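Local coordinates for protein endo-1,4-beta-xylanase 1 (Hypocrea jecorina, PDB 1XYN) that hydrolyses internal beta-1,4-xylosidic linkages of xylan, the plant cell-wall hemicellulose, releasing xylooligosaccharides and xylose, at residues 15-20 with 24-29; 52-57 with 79-84; 75-80 with 162-167; 93-96 with 101-104; 122-127 with 151-156. All coordinates share one frame; numbering follows the deposited sequence.

Contact 1 (15-20 with 24-29); sequences VSYSPS and FSVNWN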
# COMPACT_ATOMS: atom_id res chain seq x y z
N VAL A 15 12.36 -11.64 -7.59
CA VAL A 15 13.15 -10.40 -7.58
C VAL A 15 14.56 -10.73 -7.09
O VAL A 15 14.77 -11.05 -5.93
CB VAL A 15 12.53 -9.29 -6.66
CG1 VAL A 15 13.43 -8.05 -6.65
CG2 VAL A 15 11.14 -8.90 -7.15
N SER A 16 15.51 -10.69 -8.02
CA SER A 16 16.91 -10.97 -7.74
C SER A 16 17.70 -9.67 -7.67
O SER A 16 18.13 -9.14 -8.69
CB SER A 16 17.49 -11.86 -8.84
OG SER A 16 16.53 -12.82 -9.25
N TYR A 17 17.88 -9.16 -6.46
CA TYR A 17 18.59 -7.92 -6.23
C TYR A 17 20.02 -8.16 -5.74
O TYR A 17 20.24 -8.88 -4.78
CB TYR A 17 17.81 -7.09 -5.19
CG TYR A 17 18.51 -5.82 -4.75
CD1 TYR A 17 19.01 -4.91 -5.69
CD2 TYR A 17 18.69 -5.54 -3.39
CE1 TYR A 17 19.67 -3.76 -5.29
CE2 TYR A 17 19.34 -4.39 -2.99
CZ TYR A 17 19.83 -3.51 -3.94
OH TYR A 17 20.50 -2.38 -3.53
N SER A 18 20.98 -7.50 -6.39
CA SER A 18 22.38 -7.64 -6.03
C SER A 18 23.05 -6.29 -5.81
O SER A 18 23.53 -5.66 -6.77
CB SER A 18 23.14 -8.41 -7.11
OG SER A 18 22.54 -9.67 -7.36
N PRO A 19 23.07 -5.80 -4.56
CA PRO A 19 23.70 -4.51 -4.24
C PRO A 19 25.22 -4.61 -4.29
O PRO A 19 25.79 -5.70 -4.16
CB PRO A 19 23.20 -4.23 -2.82
CG PRO A 19 23.03 -5.60 -2.25
CD PRO A 19 22.38 -6.35 -3.38
N SER A 20 25.88 -3.48 -4.48
CA SER A 20 27.33 -3.45 -4.53
C SER A 20 27.82 -2.11 -4.01
O SER A 20 27.03 -1.25 -3.59
CB SER A 20 27.83 -3.72 -5.96
OG SER A 20 28.26 -2.54 -6.61
N PHE A 24 24.11 -1.38 -8.26
CA PHE A 24 23.25 -2.52 -8.02
C PHE A 24 22.79 -3.16 -9.31
O PHE A 24 22.89 -2.58 -10.40
CB PHE A 24 22.03 -2.12 -7.17
CG PHE A 24 21.07 -1.21 -7.88
CD1 PHE A 24 21.30 0.16 -7.94
CD2 PHE A 24 19.94 -1.73 -8.51
CE1 PHE A 24 20.43 1.01 -8.61
CE2 PHE A 24 19.06 -0.89 -9.18
CZ PHE A 24 19.31 0.48 -9.24
N SER A 25 22.22 -4.35 -9.15
CA SER A 25 21.73 -5.14 -10.26
C SER A 25 20.41 -5.75 -9.82
O SER A 25 20.21 -6.02 -8.63
CB SER A 25 22.75 -6.24 -10.58
OG SER A 25 22.35 -7.03 -11.67
N VAL A 26 19.47 -5.88 -10.75
CA VAL A 26 18.18 -6.48 -10.47
C VAL A 26 17.59 -7.16 -11.69
O VAL A 26 17.75 -6.68 -12.81
CB VAL A 26 17.11 -5.48 -9.96
CG1 VAL A 26 16.81 -5.75 -8.51
CG2 VAL A 26 17.52 -4.04 -10.20
N ASN A 27 17.00 -8.32 -11.45
CA ASN A 27 16.32 -9.12 -12.46
C ASN A 27 15.02 -9.42 -11.76
O ASN A 27 15.02 -9.77 -10.58
CB ASN A 27 17.06 -10.43 -12.72
CG ASN A 27 18.22 -10.26 -13.67
OD1 ASN A 27 18.02 -10.09 -14.87
ND2 ASN A 27 19.44 -10.31 -13.15
N TRP A 28 13.90 -9.25 -12.45
CA TRP A 28 12.62 -9.50 -11.81
C TRP A 28 11.59 -10.11 -12.75
O TRP A 28 11.74 -10.06 -13.97
CB TRP A 28 12.07 -8.21 -11.17
CG TRP A 28 11.59 -7.14 -12.15
CD1 TRP A 28 10.33 -7.00 -12.66
CD2 TRP A 28 12.38 -6.10 -12.77
NE1 TRP A 28 10.28 -5.95 -13.55
CE2 TRP A 28 11.52 -5.38 -13.63
CE3 TRP A 28 13.72 -5.70 -12.67
CZ2 TRP A 28 11.96 -4.30 -14.40
CZ3 TRP A 28 14.15 -4.62 -13.43
CH2 TRP A 28 13.27 -3.93 -14.29
N ASN A 29 10.58 -10.72 -12.15
CA ASN A 29 9.46 -11.35 -12.85
C ASN A 29 8.40 -11.49 -11.75
O ASN A 29 8.22 -12.56 -11.16
CB ASN A 29 9.85 -12.72 -13.41
CG ASN A 29 8.79 -13.28 -14.34
OD1 ASN A 29 7.76 -12.65 -14.59
ND2 ASN A 29 9.04 -14.47 -14.88
O HOH W 1 20.46 -10.11 -9.87
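Ser-16 and Asn-27 form a hydrogen-bonded antiparallel pair: Ser-16 N gives a nearly straight bond to Asn-27 O at 2.8 Å, and Asn-27 N returns a bond to Ser-16 O. Ser-18 and Ser-25 repeat the pattern, the bond from Ser-18 N to Ser-25 O being straight (172° at the hydrogen) and the return bond from Ser-25 N weak. Between these rungs CA-H...O contacts fill in, the shortest from Val-26 CA to Ser-16 O at 3.2 Å. On the polar face, which carries Ser-16, Ser-18, Ser-25 and Asn-27, a water donates to Ser-16 O at 2.8 Å, lies 3.3 Å from Ser-18 OG and weakly accepts from Asn-27 ND2, so it links the two strands, though only weakly on the Asn-27 side. The other face is apolar. With CG anti to the backbone N (chi1 174°), the Tyr-17 ring reaches across the strand pair, and its CE1 edge meets Phe-24 CB at 3.4 Å, the two side chains crossing at about a right angle. Val-26 CG1 packs against Tyr-17 CD1 at 3.7 Å, and Val-15 CG2 touches Trp-28 CB at 4.2 Å. Pro-19 CD rests over one face of the tyrosine ring, whose hydroxyl bonds to Asp-6. Strand 23-30 pairs onward with strand 168-177, leaving 14-19 outermost in this chain's sheet, while the hairpin's apolar face packs on strands 5-10, 34-40 and 155-166.

Contact 2 (52-57 with 79-84); sequences GSFSVN and MEDNHN. With CA (calcium ion), chain B.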
# COMPACT_ATOMS: atom_id res chain seq x y z
N GLY A 52 23.91 2.85 -16.90
CA GLY A 52 23.82 1.41 -17.05
C GLY A 52 22.67 1.04 -17.94
O GLY A 52 22.35 1.76 -18.90
N SER A 53 22.03 -0.08 -17.64
CA SER A 53 20.91 -0.53 -18.43
C SER A 53 19.66 -0.60 -17.57
O SER A 53 19.74 -0.57 -16.34
CB SER A 53 21.23 -1.89 -19.07
OG SER A 53 21.21 -2.94 -18.13
N PHE A 54 18.52 -0.67 -18.23
CA PHE A 54 17.23 -0.75 -17.56
C PHE A 54 16.23 -1.18 -18.62
O PHE A 54 15.81 -0.38 -19.46
CB PHE A 54 16.85 0.62 -16.98
CG PHE A 54 15.50 0.65 -16.34
CD1 PHE A 54 15.27 0.03 -15.13
CD2 PHE A 54 14.45 1.33 -16.96
CE1 PHE A 54 14.01 0.07 -14.54
CE2 PHE A 54 13.20 1.38 -16.37
CZ PHE A 54 12.98 0.75 -15.16
N SER A 55 15.93 -2.47 -18.62
CA SER A 55 15.00 -3.06 -19.58
C SER A 55 13.73 -3.53 -18.89
O SER A 55 13.78 -4.12 -17.81
CB SER A 55 15.68 -4.22 -20.30
OG SER A 55 14.85 -4.76 -21.30
N VAL A 56 12.58 -3.23 -19.50
CA VAL A 56 11.28 -3.62 -18.96
C VAL A 56 10.58 -4.44 -20.04
O VAL A 56 10.04 -3.89 -21.01
CB VAL A 56 10.44 -2.37 -18.55
CG1 VAL A 56 9.08 -2.78 -18.02
CG2 VAL A 56 11.18 -1.57 -17.49
N ASN A 57 10.63 -5.77 -19.90
CA ASN A 57 10.02 -6.66 -20.87
C ASN A 57 8.50 -6.52 -20.91
O ASN A 57 7.90 -6.58 -21.98
CB ASN A 57 10.41 -8.12 -20.58
CG ASN A 57 11.91 -8.35 -20.62
OD1 ASN A 57 12.54 -8.64 -19.60
ND2 ASN A 57 12.50 -8.24 -21.81
N MET A 79 11.86 10.65 -11.84
CA MET A 79 11.90 9.61 -12.85
C MET A 79 12.67 9.98 -14.09
O MET A 79 12.33 10.95 -14.75
CB MET A 79 10.48 9.19 -13.23
CG MET A 79 9.80 8.33 -12.20
SD MET A 79 8.07 8.09 -12.58
CE MET A 79 7.38 8.38 -10.95
N GLU A 80 13.71 9.21 -14.38
CA GLU A 80 14.53 9.43 -15.55
C GLU A 80 14.05 8.53 -16.66
O GLU A 80 14.32 8.75 -17.84
CB GLU A 80 16.00 9.14 -15.23
CG GLU A 80 16.56 10.03 -14.12
CD GLU A 80 16.58 11.49 -14.52
OE1 GLU A 80 17.24 11.81 -15.53
OE2 GLU A 80 15.95 12.32 -13.83
N ASP A 81 13.26 7.55 -16.25
CA ASP A 81 12.70 6.58 -17.16
C ASP A 81 11.52 5.90 -16.51
O ASP A 81 11.47 5.74 -15.29
CB ASP A 81 13.77 5.56 -17.49
CG ASP A 81 13.41 4.67 -18.63
OD1 ASP A 81 12.50 5.00 -19.42
OD2 ASP A 81 14.07 3.63 -18.72
N ASN A 82 10.55 5.52 -17.34
CA ASN A 82 9.34 4.86 -16.86
C ASN A 82 8.58 4.21 -18.02
O ASN A 82 8.61 4.70 -19.16
CB ASN A 82 8.41 5.82 -16.10
CG ASN A 82 7.73 6.85 -17.01
OD1 ASN A 82 6.51 6.80 -17.22
ND2 ASN A 82 8.51 7.81 -17.54
N HIS A 83 7.98 3.05 -17.74
CA HIS A 83 7.20 2.29 -18.71
C HIS A 83 5.93 1.84 -18.06
O HIS A 83 5.98 1.31 -16.94
CB HIS A 83 7.93 1.04 -19.13
CG HIS A 83 9.29 1.30 -19.62
ND1 HIS A 83 9.62 1.24 -20.96
CD2 HIS A 83 10.42 1.66 -18.97
CE1 HIS A 83 10.89 1.54 -21.10
NE2 HIS A 83 11.40 1.80 -19.91
N ASN A 84 4.82 2.00 -18.77
CA ASN A 84 3.50 1.59 -18.31
C ASN A 84 3.27 2.07 -16.88
O ASN A 84 2.85 1.31 -16.02
CB ASN A 84 3.37 0.06 -18.38
CG ASN A 84 3.72 -0.49 -19.76
OD1 ASN A 84 2.96 -0.31 -20.72
ND2 ASN A 84 4.87 -1.14 -19.87
CA CA B . 13.51 2.92 -21.20
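His-83, Phe-54 and Val-56 carry most of this contact, with Asp-81 beside them. Val-56 lies over one face of the His-83 imidazole: its CB sits 4.2 Å from the ring centroid in a CH-pi contact, and its CG2 approaches His-83 CD2 at 3.6 Å. The Phe-54 ring meets the same imidazole rim to rim, planes at 46°, with CE2 3.8 Å from His-83 CD2, so neither ring covers the other. Phe-54 CG stands anti to the backbone N (chi1 176°), which sends the ring across to the Asp-81 carboxylate; OD2 lies at the ring edge, 2.9 Å from Phe-54 CD2, with the two planes 73° apart. Asp-81 OD2 also binds the calcium ion at 2.6 Å, and His-83 NE2 binds it at 2.7 Å. Phe-54 thus touches both metal ligands and Val-56 only His-83; with the metal bond they probably restrict the turning of the imidazole. Were Phe-54 cut back to an alanine, Asp-81 OD2 and the imidazole rim would probably lose their shared neighbour and be freer to shift. Strands 53-56 and 81-83 run nearly parallel, their axes 8.6 Å apart at closest, too far for pairing. Strand 48-56 pairs with strand 168-177; strand 81-83, entered through a classic beta bulge in which Glu-80 and Asp-81 both face Leu-63, pairs with strand 60-70, whose Leu-63 also packs on Phe-54.

Contact 3 (75-80 with 162-167); sequences EYYIME and AVEGWG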
# COMPACT_ATOMS: atom_id res chain seq x y z
N GLU A 75 7.31 11.62 0.08
CA GLU A 75 7.97 10.61 -0.74
C GLU A 75 8.15 11.27 -2.10
O GLU A 75 7.18 11.70 -2.72
CB GLU A 75 7.09 9.37 -0.87
CG GLU A 75 7.62 8.31 -1.82
CD GLU A 75 6.72 7.08 -1.86
OE1 GLU A 75 5.49 7.25 -1.99
OE2 GLU A 75 7.24 5.95 -1.74
N TYR A 76 9.37 11.35 -2.59
CA TYR A 76 9.58 11.98 -3.87
C TYR A 76 10.27 11.10 -4.89
O TYR A 76 10.99 10.16 -4.54
CB TYR A 76 10.31 13.32 -3.68
CG TYR A 76 11.72 13.24 -3.15
CD1 TYR A 76 12.79 12.97 -4.00
CD2 TYR A 76 12.00 13.43 -1.78
CE1 TYR A 76 14.10 12.89 -3.53
CE2 TYR A 76 13.31 13.34 -1.30
CZ TYR A 76 14.35 13.07 -2.18
OH TYR A 76 15.65 12.97 -1.74
N TYR A 77 10.03 11.39 -6.16
CA TYR A 77 10.62 10.66 -7.27
C TYR A 77 11.06 11.66 -8.32
O TYR A 77 10.44 12.71 -8.50
CB TYR A 77 9.60 9.76 -7.98
CG TYR A 77 9.01 8.60 -7.20
CD1 TYR A 77 8.20 8.82 -6.10
CD2 TYR A 77 9.20 7.28 -7.63
CE1 TYR A 77 7.58 7.78 -5.44
CE2 TYR A 77 8.59 6.22 -6.98
CZ TYR A 77 7.77 6.48 -5.88
OH TYR A 77 7.14 5.46 -5.20
N ILE A 78 12.13 11.31 -9.02
CA ILE A 78 12.65 12.10 -10.11
C ILE A 78 12.92 11.02 -11.13
O ILE A 78 14.01 10.44 -11.18
CB ILE A 78 13.95 12.86 -9.75
CG1 ILE A 78 13.66 13.91 -8.67
CG2 ILE A 78 14.52 13.54 -10.99
CD1 ILE A 78 14.89 14.51 -8.03
N MET A 79 11.86 10.65 -11.84
CA MET A 79 11.90 9.61 -12.85
C MET A 79 12.67 9.98 -14.09
O MET A 79 12.33 10.95 -14.75
CB MET A 79 10.48 9.19 -13.23
CG MET A 79 9.80 8.33 -12.20
SD MET A 79 8.07 8.09 -12.58
CE MET A 79 7.38 8.38 -10.95
N GLU A 80 13.71 9.21 -14.38
CA GLU A 80 14.53 9.43 -15.55
C GLU A 80 14.05 8.53 -16.66
O GLU A 80 14.32 8.75 -17.84
CB GLU A 80 16.00 9.14 -15.23
CG GLU A 80 16.56 10.03 -14.12
CD GLU A 80 16.58 11.49 -14.52
OE1 GLU A 80 17.24 11.81 -15.53
OE2 GLU A 80 15.95 12.32 -13.83
N ALA A 162 16.70 4.19 -7.40
CA ALA A 162 15.97 2.93 -7.34
C ALA A 162 15.21 2.52 -8.59
O ALA A 162 14.90 3.32 -9.48
CB ALA A 162 15.03 2.95 -6.13
N VAL A 163 14.95 1.22 -8.67
CA VAL A 163 14.19 0.62 -9.76
C VAL A 163 12.97 0.09 -9.05
O VAL A 163 13.08 -0.49 -7.97
CB VAL A 163 14.95 -0.55 -10.43
CG1 VAL A 163 14.03 -1.31 -11.36
CG2 VAL A 163 16.14 -0.02 -11.23
N GLU A 164 11.79 0.35 -9.61
CA GLU A 164 10.55 -0.10 -9.00
C GLU A 164 9.68 -0.71 -10.08
O GLU A 164 9.68 -0.24 -11.22
CB GLU A 164 9.83 1.07 -8.32
CG GLU A 164 8.43 0.75 -7.79
CD GLU A 164 7.85 1.84 -6.89
OE1 GLU A 164 8.45 2.94 -6.79
OE2 GLU A 164 6.79 1.60 -6.26
N GLY A 165 8.98 -1.79 -9.75
CA GLY A 165 8.15 -2.42 -10.74
C GLY A 165 7.12 -3.40 -10.23
O GLY A 165 7.05 -3.69 -9.03
N TRP A 166 6.31 -3.89 -11.16
CA TRP A 166 5.25 -4.86 -10.88
C TRP A 166 4.58 -5.22 -12.20
O TRP A 166 4.76 -4.54 -13.21
CB TRP A 166 4.21 -4.28 -9.91
CG TRP A 166 3.43 -3.09 -10.42
CD1 TRP A 166 2.28 -3.11 -11.17
CD2 TRP A 166 3.69 -1.70 -10.13
NE1 TRP A 166 1.80 -1.83 -11.34
CE2 TRP A 166 2.64 -0.95 -10.73
CE3 TRP A 166 4.70 -1.02 -9.43
CZ2 TRP A 166 2.58 0.44 -10.64
CZ3 TRP A 166 4.63 0.37 -9.35
CH2 TRP A 166 3.58 1.08 -9.95
N GLY A 167 3.85 -6.34 -12.18
CA GLY A 167 3.13 -6.79 -13.36
C GLY A 167 3.94 -7.34 -14.52
O GLY A 167 3.41 -7.46 -15.63
O HOH W 2 5.74 3.19 -3.72
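Tyr-77 and Glu-164 meet at the ends of their side chains, their backbones far apart, the CA atoms of Tyr-77 and Ala-162 being 9.4 Å from each other. From CB, Tyr-77 sets CG anti to its carbonyl carbon (chi1 -65°), and the ring then extends toward strand 155-166. CB, CG and CD2 meet nothing across the contact; elsewhere Tyr-66 meets the ring edge-to-face, and Gln-123 and Ser-64 touch the side chain. Farther out, CE2 of Tyr-77 comes within 3.3 Å of Glu-164 OE1, which lies at the ring edge close to its plane. Tyr-77 CZ follows at 3.7 Å from Glu-164 OE1. At the tip, Tyr-77 OH lies 3.3 Å from Glu-164 OE1, a long polar approach. A water bridges the pair as well, 3.1 Å from Tyr-77 OH and donating to Glu-164 OE2 at 3.2 Å. The glutamate reaches this point as a chain extended beyond CG, its carboxylate turned 24° from the ring plane. Glu-75 OE2 stands 6.0 Å from Glu-164 OE1 and is hydrogen-bonded to Tyr-66. The arrangement is that of a family 11 xylanase cleft: Glu-75 is the predicted nucleophile and Glu-164 the predicted proton donor, facing each other across the groove, and Tyr-77 probably binds substrate, as in relatives.

Contact 4 (93-96 with 101-104); sequences GTVT and TYTI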
# COMPACT_ATOMS: atom_id res chain seq x y z
N GLY A 93 3.25 21.59 -12.94
CA GLY A 93 3.98 22.43 -13.85
C GLY A 93 5.14 21.69 -14.46
O GLY A 93 5.05 20.50 -14.70
N THR A 94 6.22 22.41 -14.74
CA THR A 94 7.41 21.80 -15.31
C THR A 94 8.70 22.43 -14.78
O THR A 94 8.68 23.43 -14.07
CB THR A 94 7.45 21.90 -16.87
OG1 THR A 94 7.60 23.27 -17.27
CG2 THR A 94 6.20 21.30 -17.51
N VAL A 95 9.81 21.81 -15.15
CA VAL A 95 11.14 22.25 -14.78
C VAL A 95 12.06 21.66 -15.82
O VAL A 95 11.91 20.51 -16.22
CB VAL A 95 11.56 21.77 -13.37
CG1 VAL A 95 11.41 20.26 -13.24
CG2 VAL A 95 13.00 22.19 -13.07
N THR A 96 12.93 22.49 -16.37
CA THR A 96 13.88 22.03 -17.36
C THR A 96 15.17 21.80 -16.58
O THR A 96 15.68 22.69 -15.90
CB THR A 96 14.09 23.06 -18.47
OG1 THR A 96 12.82 23.35 -19.06
CG2 THR A 96 15.04 22.53 -19.54
N THR A 101 12.93 18.46 -20.10
CA THR A 101 11.90 19.05 -19.26
C THR A 101 11.22 17.92 -18.48
O THR A 101 11.14 16.78 -18.95
CB THR A 101 10.81 19.77 -20.11
OG1 THR A 101 11.42 20.50 -21.17
CG2 THR A 101 10.03 20.73 -19.23
N TYR A 102 10.73 18.25 -17.29
CA TYR A 102 10.06 17.29 -16.42
C TYR A 102 8.67 17.80 -16.07
O TYR A 102 8.51 18.98 -15.78
CB TYR A 102 10.83 17.12 -15.10
CG TYR A 102 12.18 16.46 -15.22
CD1 TYR A 102 13.24 17.11 -15.87
CD2 TYR A 102 12.40 15.20 -14.67
CE1 TYR A 102 14.49 16.50 -15.97
CE2 TYR A 102 13.65 14.59 -14.77
CZ TYR A 102 14.69 15.24 -15.42
OH TYR A 102 15.91 14.63 -15.53
N THR A 103 7.67 16.93 -16.10
CA THR A 103 6.34 17.35 -15.70
C THR A 103 6.23 17.02 -14.21
O THR A 103 6.53 15.91 -13.78
CB THR A 103 5.21 16.66 -16.52
OG1 THR A 103 5.19 15.26 -16.24
CG2 THR A 103 5.45 16.86 -18.01
N ILE A 104 5.90 18.03 -13.42
CA ILE A 104 5.79 17.86 -11.99
C ILE A 104 4.37 17.47 -11.61
O ILE A 104 3.41 17.99 -12.17
CB ILE A 104 6.21 19.15 -11.27
CG1 ILE A 104 7.65 19.50 -11.68
CG2 ILE A 104 6.09 19.01 -9.76
CD1 ILE A 104 8.12 20.84 -11.17
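Val-95 and Tyr-102 stand side by side on one face of the hairpin, their side chains oblique to each other, with Val-95 CG1 set 3.7 Å from Tyr-102 CB. The same valine methyl, Val-95 CG1, meets Ile-104 CD1 at 3.9 Å, and here the two side chains cross at about a right angle. Val-95 CG1 lies between the backbone N and the carbonyl carbon (chi1 53°), which turns it toward the partner strand and lets one methyl serve both neighbours. Ile-104 CD1 also reaches Thr-94 O, and the side chain packs on Ala-145 and Trp-146 of helix 139-148. With Ile-104 shortened to an alanine, Val-95 CG1 would lose the methyl it rests on, and the packing against the helix is likely to slacken. The opposite face is lined by threonines: Thr-101 CG2 packs diagonally against Thr-94 CB at 3.7 Å, while the hydroxyls of Thr-96 and Thr-101 stay apart, OG1 to OG1 3.8 Å. Between the two faces, Tyr-102 N donates to Val-95 O at 2.8 Å, Val-95 N returns a longer bond to Tyr-102 O, and Ile-104 N donates to Gly-93 O at 2.9 Å. The chemistry is therefore two-sided: a threonine face partly open to solvent, and an apolar face with Val-95 and Ile-104 against helix 139-148, where the Tyr-102 hydroxyl bonds to the charged Arg-128 and Glu-80.

Contact 5 (122-127 with 151-156); sequences NQYISV and LHLGQM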
# COMPACT_ATOMS: atom_id res chain seq x y z
N ASN A 122 2.10 13.10 1.08
CA ASN A 122 2.09 13.52 -0.32
C ASN A 122 3.31 13.01 -1.07
O ASN A 122 4.30 12.58 -0.47
CB ASN A 122 2.01 15.04 -0.40
CG ASN A 122 0.75 15.60 0.23
OD1 ASN A 122 -0.33 15.51 -0.34
ND2 ASN A 122 0.87 16.14 1.44
N GLN A 123 3.24 13.04 -2.40
CA GLN A 123 4.34 12.62 -3.25
C GLN A 123 4.66 13.76 -4.19
O GLN A 123 3.76 14.38 -4.75
CB GLN A 123 3.93 11.42 -4.12
CG GLN A 123 3.55 10.15 -3.39
CD GLN A 123 3.26 9.01 -4.36
OE1 GLN A 123 2.20 8.98 -4.98
NE2 GLN A 123 4.21 8.09 -4.51
N TYR A 124 5.95 14.06 -4.36
CA TYR A 124 6.37 15.11 -5.29
C TYR A 124 7.11 14.36 -6.38
O TYR A 124 8.19 13.82 -6.15
CB TYR A 124 7.30 16.12 -4.62
CG TYR A 124 6.71 16.81 -3.41
CD1 TYR A 124 5.34 16.83 -3.17
CD2 TYR A 124 7.54 17.44 -2.48
CE1 TYR A 124 4.81 17.45 -2.04
CE2 TYR A 124 7.03 18.06 -1.36
CZ TYR A 124 5.67 18.06 -1.14
OH TYR A 124 5.18 18.68 -0.02
N ILE A 125 6.53 14.31 -7.57
CA ILE A 125 7.15 13.58 -8.66
C ILE A 125 7.56 14.45 -9.83
O ILE A 125 6.83 15.35 -10.23
CB ILE A 125 6.19 12.47 -9.18
CG1 ILE A 125 5.70 11.59 -8.02
CG2 ILE A 125 6.87 11.62 -10.25
CD1 ILE A 125 4.59 10.62 -8.40
N SER A 126 8.74 14.17 -10.37
CA SER A 126 9.27 14.88 -11.53
C SER A 126 9.49 13.80 -12.58
O SER A 126 10.39 12.98 -12.43
CB SER A 126 10.61 15.56 -11.20
OG SER A 126 10.47 16.69 -10.35
N VAL A 127 8.67 13.77 -13.62
CA VAL A 127 8.82 12.76 -14.67
C VAL A 127 9.48 13.34 -15.93
O VAL A 127 8.91 14.20 -16.61
CB VAL A 127 7.47 12.13 -15.06
CG1 VAL A 127 7.68 11.04 -16.10
CG2 VAL A 127 6.78 11.56 -13.83
N LEU A 151 5.15 22.78 -3.37
CA LEU A 151 5.51 21.43 -2.94
C LEU A 151 6.63 21.58 -1.91
O LEU A 151 7.82 21.62 -2.25
CB LEU A 151 5.91 20.57 -4.15
CG LEU A 151 4.89 20.51 -5.30
CD1 LEU A 151 5.27 19.42 -6.29
CD2 LEU A 151 3.49 20.25 -4.76
N HIS A 152 6.21 21.70 -0.66
CA HIS A 152 7.07 21.91 0.50
C HIS A 152 7.73 20.64 1.09
O HIS A 152 7.05 19.68 1.46
CB HIS A 152 6.21 22.62 1.56
CG HIS A 152 6.97 23.13 2.74
ND1 HIS A 152 6.69 22.74 4.03
CD2 HIS A 152 7.97 24.05 2.83
CE1 HIS A 152 7.49 23.38 4.87
NE2 HIS A 152 8.27 24.18 4.17
N LEU A 153 9.07 20.66 1.20
CA LEU A 153 9.84 19.54 1.76
C LEU A 153 10.30 19.81 3.20
O LEU A 153 10.38 20.97 3.62
CB LEU A 153 11.08 19.25 0.92
CG LEU A 153 10.98 18.58 -0.46
CD1 LEU A 153 12.37 18.34 -1.00
CD2 LEU A 153 10.24 17.27 -0.34
N GLY A 154 10.58 18.74 3.94
CA GLY A 154 11.04 18.87 5.32
C GLY A 154 12.49 18.44 5.46
O GLY A 154 13.31 18.74 4.59
N GLN A 155 12.81 17.76 6.57
CA GLN A 155 14.17 17.27 6.82
C GLN A 155 14.48 16.11 5.89
O GLN A 155 13.68 15.18 5.76
CB GLN A 155 14.31 16.77 8.26
CG GLN A 155 13.72 17.66 9.32
CD GLN A 155 13.58 16.95 10.65
OE1 GLN A 155 12.54 17.04 11.31
NE2 GLN A 155 14.62 16.22 11.05
N MET A 156 15.66 16.13 5.28
CA MET A 156 16.07 15.07 4.37
C MET A 156 16.33 13.74 5.07
O MET A 156 17.04 13.68 6.07
CB MET A 156 17.34 15.47 3.61
CG MET A 156 17.14 16.53 2.55
SD MET A 156 16.25 15.90 1.14
CE MET A 156 17.55 15.83 -0.04
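Tyr-124 OH donates a short hydrogen bond of 2.6 Å to His-152 O, approaching from above the carbonyl plane while the oxygen itself lies near the plane of the ring. Leu-151 CB stands over the centre of one face of the Tyr-124 ring, 3.7 Å from the centroid and exactly on the normal, a well-formed CH-pi contact. Leu-151 CD1 and CD2 follow at 4.1 Å from Tyr-124 CD1 and CE1 respectively. Leu-153 comes from another direction: its CD2 meets Tyr-124 CD2 at 3.4 Å. Three consecutive residues thus pack on one ring, and the hydroxyl bond fixes its far end. Tyr-124 CG is anti to the carbonyl carbon (chi1 -58°), which carries the ring away from its strand to this loop. In the next shell, Trp-146 and Ile-104 pack on Leu-151, Phe-143 and Val-74 on Leu-153, and Val-74 also on Tyr-124. The Tyr-124 backbone bonds to Glu-75 and Tyr-77, and its neighbour Gln-123, a probable substrate-binding residue, points to the other face of the sheet. The contact thereby joins strand 119-128, lying between strands 74-79 and 100-109, to the connection running from helix 139-148 into strand 155-166.

Along the chain contact 1 comes first, at the edge of the five-stranded sheet, and contact 2 leads from that sheet to the curled nine-stranded one, in which contacts 3, 4 and 5 lie. Contacts 2 and 3 share Met-79 and Glu-80, their centres about 9 Å apart; contacts 4 and 5 lie in sequence between the two segments of contact 3. Strands 74-79, 119-128 and 100-109 run side by side, linking contacts 3, 5 and 4. Contacts 1 and 4 are about 30 Å apart between centres, on opposite sides of the chain's centre, whereas contact 3 sits near it. The beta-jelly-roll of family 11 thus places its catalytic cleft centrally, with hairpins, calcium site and helix-backed loop around it.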